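Long-range contact in putative NAD(P)H:FMN oxidoreductase (Porphyromonas gingivalis W83, PDB 3GE5), which binds flavin mononucleotide and, as a member of the nitroreductase family, probably acts as an FMN-dependent oxidoreductase: residues A[52-64]-A[126-140]. Numbering follows the deposited sequence.
With FMN (flavin mononucleotide), chain J.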
loop_
_atom_site.group_PDB
_atom_site.type_symbol
_atom_site.label_atom_id
_atom_site.label_comp_id
_atom_site.label_asym_id
_atom_site.label_seq_id
_atom_site.Cartn_x
_atom_site.Cartn_y
_atom_site.Cartn_z
ATOM N N LYS A 52 4.083 -20.947 1.965
ATOM C CA LYS A 52 3.410 -19.732 2.427
ATOM C C LYS A 52 4.361 -18.511 2.313
ATOM O O LYS A 52 3.944 -17.426 1.881
ATOM C CB LYS A 52 2.876 -19.852 3.880
ATOM C CG LYS A 52 1.701 -20.832 4.042
ATOM C CD LYS A 52 1.041 -20.798 5.416
ATOM C CE LYS A 52 -0.204 -21.689 5.424
ATOM N NZ LYS A 52 -0.985 -21.638 6.695
ATOM N N LEU A 53 5.625 -18.681 2.722
ATOM C CA LEU A 53 6.650 -17.625 2.526
ATOM C C LEU A 53 6.807 -17.245 1.048
ATOM O O LEU A 53 6.837 -16.053 0.699
ATOM C CB LEU A 53 8.012 -18.032 3.117
ATOM C CG LEU A 53 9.093 -16.960 3.049
ATOM C CD1 LEU A 53 8.603 -15.622 3.641
ATOM C CD2 LEU A 53 10.416 -17.444 3.728
HETATM N N MSE A 54 6.867 -18.257 0.180
HETATM C CA MSE A 54 6.987 -18.017 -1.259
HETATM C C MSE A 54 5.759 -17.256 -1.825
HETATM O O MSE A 54 5.922 -16.408 -2.691
HETATM C CB MSE A 54 7.269 -19.299 -2.040
HETATM C CG MSE A 54 8.597 -19.963 -1.694
HETATM SE SE MSE A 54 10.154 -18.779 -1.695
HETATM C CE MSE A 54 9.775 -17.832 -3.367
ATOM N N ALA A 55 4.553 -17.571 -1.355
ATOM C CA ALA A 55 3.332 -16.839 -1.736
ATOM C C ALA A 55 3.371 -15.398 -1.311
ATOM O O ALA A 55 2.907 -14.494 -2.060
ATOM C CB ALA A 55 2.051 -17.549 -1.179
ATOM N N ILE A 56 3.831 -15.160 -0.086
ATOM C CA ILE A 56 3.958 -13.778 0.405
ATOM C C ILE A 56 4.885 -12.985 -0.542
ATOM O O ILE A 56 4.552 -11.868 -0.942
ATOM C CB ILE A 56 4.450 -13.738 1.860
ATOM C CG1 ILE A 56 3.389 -14.275 2.848
ATOM C CG2 ILE A 56 4.807 -12.292 2.276
ATOM C CD1 ILE A 56 3.968 -14.607 4.239
ATOM N N LEU A 57 6.043 -13.558 -0.869
ATOM C CA LEU A 57 6.998 -12.921 -1.753
ATOM C C LEU A 57 6.438 -12.703 -3.170
ATOM O O LEU A 57 6.633 -11.650 -3.784
ATOM C CB LEU A 57 8.332 -13.708 -1.740
ATOM C CG LEU A 57 9.054 -13.673 -0.379
ATOM C CD1 LEU A 57 10.093 -14.782 -0.379
ATOM C CD2 LEU A 57 9.649 -12.287 -0.130
ATOM N N GLU A 58 5.667 -13.676 -3.663
ATOM C CA GLU A 58 5.008 -13.546 -4.950
ATOM C C GLU A 58 4.043 -12.356 -4.981
ATOM O O GLU A 58 4.012 -11.593 -5.949
ATOM C CB GLU A 58 4.267 -14.849 -5.313
ATOM C CG GLU A 58 3.483 -14.789 -6.623
ATOM C CD GLU A 58 4.367 -14.784 -7.865
ATOM O OE1 GLU A 58 5.617 -14.832 -7.740
ATOM O OE2 GLU A 58 3.781 -14.758 -8.977
ATOM N N ALA A 59 3.290 -12.186 -3.898
ATOM C CA ALA A 59 2.377 -11.038 -3.775
ATOM C C ALA A 59 3.135 -9.716 -3.900
ATOM O O ALA A 59 2.696 -8.808 -4.586
ATOM C CB ALA A 59 1.598 -11.072 -2.460
ATOM N N GLY A 60 4.279 -9.626 -3.221
ATOM C CA GLY A 60 5.114 -8.446 -3.337
ATOM C C GLY A 60 5.596 -8.202 -4.783
ATOM O O GLY A 60 5.521 -7.076 -5.301
ATOM N N ARG A 61 6.060 -9.270 -5.438
ATOM C CA ARG A 61 6.609 -9.218 -6.781
ATOM C C ARG A 61 5.538 -8.694 -7.759
ATOM O O ARG A 61 5.860 -7.943 -8.678
ATOM C CB ARG A 61 7.058 -10.611 -7.238
ATOM C CG ARG A 61 7.686 -10.654 -8.640
ATOM C CD ARG A 61 8.035 -12.104 -9.008
ATOM N NE ARG A 61 6.846 -12.826 -9.471
ATOM C CZ ARG A 61 6.426 -12.905 -10.733
ATOM N NH1 ARG A 61 7.094 -12.317 -11.700
ATOM N NH2 ARG A 61 5.330 -13.590 -11.047
ATOM N N ILE A 62 4.282 -9.099 -7.574
ATOM C CA ILE A 62 3.243 -8.751 -8.556
ATOM C C ILE A 62 2.573 -7.390 -8.287
ATOM O O ILE A 62 1.707 -6.936 -9.072
ATOM C CB ILE A 62 2.186 -9.893 -8.729
ATOM C CG1 ILE A 62 1.369 -10.090 -7.447
ATOM C CG2 ILE A 62 2.894 -11.168 -9.262
ATOM C CD1 ILE A 62 0.115 -11.008 -7.645
ATOM N N ALA A 63 2.973 -6.717 -7.209
ATOM C CA ALA A 63 2.375 -5.421 -6.869
ATOM C C ALA A 63 2.623 -4.423 -8.029
ATOM O O ALA A 63 3.659 -4.477 -8.680
ATOM C CB ALA A 63 2.996 -4.860 -5.550
ATOM N N PRO A 64 1.714 -3.479 -8.241
ATOM C CA PRO A 64 1.983 -2.376 -9.143
ATOM C C PRO A 64 2.942 -1.318 -8.530
ATOM O O PRO A 64 3.168 -1.262 -7.310
ATOM C CB PRO A 64 0.585 -1.742 -9.350
ATOM C CG PRO A 64 -0.108 -2.017 -8.095
ATOM C CD PRO A 64 0.409 -3.349 -7.584
ATOM N N ILE A 126 3.308 -0.210 -1.459
ATOM C CA ILE A 126 2.311 -1.051 -2.166
ATOM C C ILE A 126 2.746 -2.524 -2.037
ATOM O O ILE A 126 1.927 -3.405 -1.705
ATOM C CB ILE A 126 2.170 -0.643 -3.669
ATOM C CG1 ILE A 126 1.788 0.852 -3.823
ATOM C CG2 ILE A 126 1.138 -1.490 -4.332
ATOM C CD1 ILE A 126 1.887 1.414 -5.282
ATOM N N ALA A 127 4.028 -2.793 -2.286
ATOM C CA ALA A 127 4.528 -4.171 -2.181
ATOM C C ALA A 127 4.332 -4.706 -0.724
ATOM O O ALA A 127 3.874 -5.847 -0.514
ATOM C CB ALA A 127 6.005 -4.291 -2.581
HETATM N N MSE A 128 4.689 -3.873 0.263
HETATM C CA MSE A 128 4.515 -4.243 1.677
HETATM C C MSE A 128 3.028 -4.539 1.968
HETATM O O MSE A 128 2.709 -5.506 2.677
HETATM C CB MSE A 128 5.016 -3.128 2.598
HETATM C CG MSE A 128 6.525 -3.139 2.773
HETATM SE SE MSE A 128 7.115 -4.510 4.053
HETATM C CE MSE A 128 6.104 -3.928 5.621
ATOM N N THR A 129 2.135 -3.714 1.443
ATOM C CA THR A 129 0.690 -3.897 1.685
ATOM C C THR A 129 0.235 -5.248 1.079
ATOM O O THR A 129 -0.469 -6.030 1.714
ATOM C CB THR A 129 -0.157 -2.721 1.135
ATOM O OG1 THR A 129 0.230 -1.496 1.776
ATOM C CG2 THR A 129 -1.709 -2.992 1.354
ATOM N N TYR A 130 0.657 -5.511 -0.159
ATOM C CA TYR A 130 0.337 -6.790 -0.807
ATOM C C TYR A 130 0.846 -7.945 0.048
ATOM O O TYR A 130 0.166 -8.972 0.213
ATOM C CB TYR A 130 0.960 -6.849 -2.210
ATOM C CG TYR A 130 0.049 -6.326 -3.303
ATOM C CD1 TYR A 130 -0.579 -5.103 -3.187
ATOM C CD2 TYR A 130 -0.165 -7.062 -4.472
ATOM C CE1 TYR A 130 -1.458 -4.658 -4.173
ATOM C CE2 TYR A 130 -1.005 -6.606 -5.478
ATOM C CZ TYR A 130 -1.655 -5.420 -5.316
ATOM O OH TYR A 130 -2.500 -4.971 -6.290
HETATM N N MSE A 131 2.055 -7.815 0.560
HETATM C CA MSE A 131 2.679 -8.919 1.323
HETATM C C MSE A 131 1.961 -9.123 2.677
HETATM O O MSE A 131 1.713 -10.268 3.130
HETATM C CB MSE A 131 4.199 -8.735 1.495
HETATM C CG MSE A 131 4.965 -8.882 0.189
HETATM SE SE MSE A 131 6.865 -8.935 0.370
HETATM C CE MSE A 131 7.187 -7.108 0.962
HETATM N N MSE A 132 1.661 -8.024 3.348
HETATM C CA MSE A 132 0.877 -8.046 4.606
HETATM C C MSE A 132 -0.467 -8.751 4.392
HETATM O O MSE A 132 -0.879 -9.628 5.168
HETATM C CB MSE A 132 0.633 -6.610 5.097
HETATM C CG MSE A 132 -0.237 -6.503 6.308
HETATM SE SE MSE A 132 -0.498 -4.703 6.930
HETATM C CE MSE A 132 -1.558 -4.034 5.447
ATOM N N LEU A 133 -1.182 -8.342 3.354
ATOM C CA LEU A 133 -2.482 -8.946 3.024
ATOM C C LEU A 133 -2.357 -10.419 2.632
ATOM O O LEU A 133 -3.155 -11.270 3.078
ATOM C CB LEU A 133 -3.147 -8.110 1.922
ATOM C CG LEU A 133 -3.528 -6.681 2.325
ATOM C CD1 LEU A 133 -4.091 -5.906 1.086
ATOM C CD2 LEU A 133 -4.527 -6.660 3.491
ATOM N N GLU A 134 -1.322 -10.741 1.865
ATOM C CA GLU A 134 -1.108 -12.137 1.522
ATOM C C GLU A 134 -0.848 -13.013 2.756
ATOM O O GLU A 134 -1.425 -14.111 2.869
ATOM C CB GLU A 134 0.051 -12.252 0.524
ATOM C CG GLU A 134 0.287 -13.697 0.033
ATOM C CD GLU A 134 -0.890 -14.247 -0.837
ATOM O OE1 GLU A 134 -1.705 -13.445 -1.337
ATOM O OE2 GLU A 134 -0.975 -15.503 -1.051
ATOM N N ALA A 135 0.004 -12.540 3.663
ATOM C CA ALA A 135 0.277 -13.244 4.940
ATOM C C ALA A 135 -1.041 -13.484 5.711
ATOM O O ALA A 135 -1.316 -14.613 6.168
ATOM C CB ALA A 135 1.316 -12.473 5.798
ATOM N N HIS A 136 -1.867 -12.440 5.793
ATOM C CA HIS A 136 -3.169 -12.527 6.464
ATOM C C HIS A 136 -4.039 -13.600 5.799
ATOM O O HIS A 136 -4.687 -14.418 6.485
ATOM C CB HIS A 136 -3.852 -11.173 6.430
ATOM C CG HIS A 136 -5.192 -11.149 7.080
ATOM N ND1 HIS A 136 -5.394 -11.591 8.370
ATOM C CD2 HIS A 136 -6.403 -10.764 6.615
ATOM C CE1 HIS A 136 -6.676 -11.475 8.672
ATOM N NE2 HIS A 136 -7.311 -10.982 7.620
ATOM N N SER A 137 -4.055 -13.616 4.465
ATOM C CA SER A 137 -4.886 -14.602 3.715
ATOM C C SER A 137 -4.471 -16.044 3.957
ATOM O O SER A 137 -5.273 -16.971 3.756
ATOM C CB SER A 137 -4.832 -14.317 2.188
ATOM O OG SER A 137 -3.644 -14.821 1.549
ATOM N N LEU A 138 -3.223 -16.235 4.353
ATOM C CA LEU A 138 -2.660 -17.549 4.574
ATOM C C LEU A 138 -2.653 -17.914 6.074
ATOM O O LEU A 138 -1.957 -18.830 6.496
ATOM C CB LEU A 138 -1.248 -17.609 3.985
ATOM C CG LEU A 138 -1.145 -17.357 2.461
ATOM C CD1 LEU A 138 0.303 -17.285 2.057
ATOM C CD2 LEU A 138 -1.914 -18.412 1.641
ATOM N N GLY A 139 -3.398 -17.159 6.876
ATOM C CA GLY A 139 -3.522 -17.414 8.321
ATOM C C GLY A 139 -2.319 -17.094 9.211
ATOM O O GLY A 139 -2.186 -17.656 10.329
ATOM N N LEU A 140 -1.424 -16.250 8.713
ATOM C CA LEU A 140 -0.298 -15.774 9.484
ATOM C C LEU A 140 -0.608 -14.425 10.101
ATOM O O LEU A 140 -1.443 -13.695 9.609
ATOM C CB LEU A 140 0.948 -15.658 8.592
ATOM C CG LEU A 140 1.430 -17.019 8.017
ATOM C CD1 LEU A 140 2.383 -16.854 6.795
ATOM C CD2 LEU A 140 2.056 -17.849 9.121
HETATM N N1 FMN J . -0.468 5.166 -14.678
HETATM C C2 FMN J . -0.719 6.314 -15.386
HETATM O O2 FMN J . -1.176 6.209 -16.520
HETATM N N3 FMN J . -0.478 7.569 -14.853
HETATM C C4 FMN J . 0.132 7.742 -13.610
HETATM O O4 FMN J . 0.372 8.854 -13.162
HETATM C C4A FMN J . 0.430 6.578 -12.889
HETATM N N5 FMN J . 1.067 6.649 -11.674
HETATM C C5A FMN J . 1.306 5.547 -10.917
HETATM C C6 FMN J . 1.844 5.707 -9.620
HETATM C C7 FMN J . 1.930 4.599 -8.765
HETATM C C7M FMN J . 2.543 4.782 -7.379
HETATM C C8 FMN J . 1.481 3.367 -9.199
HETATM C C8M FMN J . 1.505 2.183 -8.307
HETATM C C9 FMN J . 0.941 3.211 -10.468
HETATM C C9A FMN J . 0.832 4.325 -11.353
HETATM N N10 FMN J . 0.313 4.192 -12.647
HETATM C C10 FMN J . 0.108 5.316 -13.418
HETATM C "C1'" FMN J . -0.158 2.854 -13.170
HETATM C "C2'" FMN J . 1.052 1.949 -13.511
HETATM O "O2'" FMN J . 1.587 2.272 -14.801
HETATM C "C3'" FMN J . 0.697 0.467 -13.433
HETATM O "O3'" FMN J . 0.218 0.141 -12.122
HETATM C "C4'" FMN J . 1.909 -0.410 -13.816
HETATM O "O4'" FMN J . 2.286 -0.214 -15.196
HETATM C "C5'" FMN J . 1.554 -1.865 -13.552
HETATM O "O5'" FMN J . 0.448 -2.236 -14.377
HETATM P P FMN J . -0.882 -2.878 -13.816
HETATM O O1P FMN J . -0.512 -4.236 -13.279
HETATM O O2P FMN J . -1.884 -2.956 -14.944
HETATM O O3P FMN J . -1.470 -1.945 -12.768
#
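A63 lies over one face of the Y130 ring: its CA is 4.1 Å from the ring centroid and 23° off the normal, a CH-pi contact offset toward the rim. P64 approaches the same ring obliquely, CD 3.6 Å from Y130 OH, and F34 of the second subunit stacks on Y130. Between the helices the packing is close. A127 and G60 have CA atoms 4.5 Å apart, and the axes of 52-62 and 126-137 approach to 7.6 Å at 148°, roughly antiparallel. Lacking a side chain, G60 admits the selenomethionine M131, whose CG lies 3.6 Å from G60 CA. The side chains of I56 and M131 cross at about a right angle, and I56 sends its two branches to different partners: CG2, anti to the backbone N, meets M131 CB, while CD1 reaches A135 and L140. Farther along, E134 lays its CB against A59 CB. At the far end, the extended K52 chain slides past L138 in the opposite direction, and NZ donates to L138 O (3.0 Å, C=O...N angle 156°) as well as bonding Y173. G139, at positive phi, closes helix 120-137 by a Schellman motif, L140 N bonding to A135 O and G139 N to H136 O. At the other end, P64 CB is 3.4 Å from FMN O3' and I126 belongs to the same FMN pocket, so this antiparallel helix pair of the nitroreductase fold reaches the flavin site at the dimer interface.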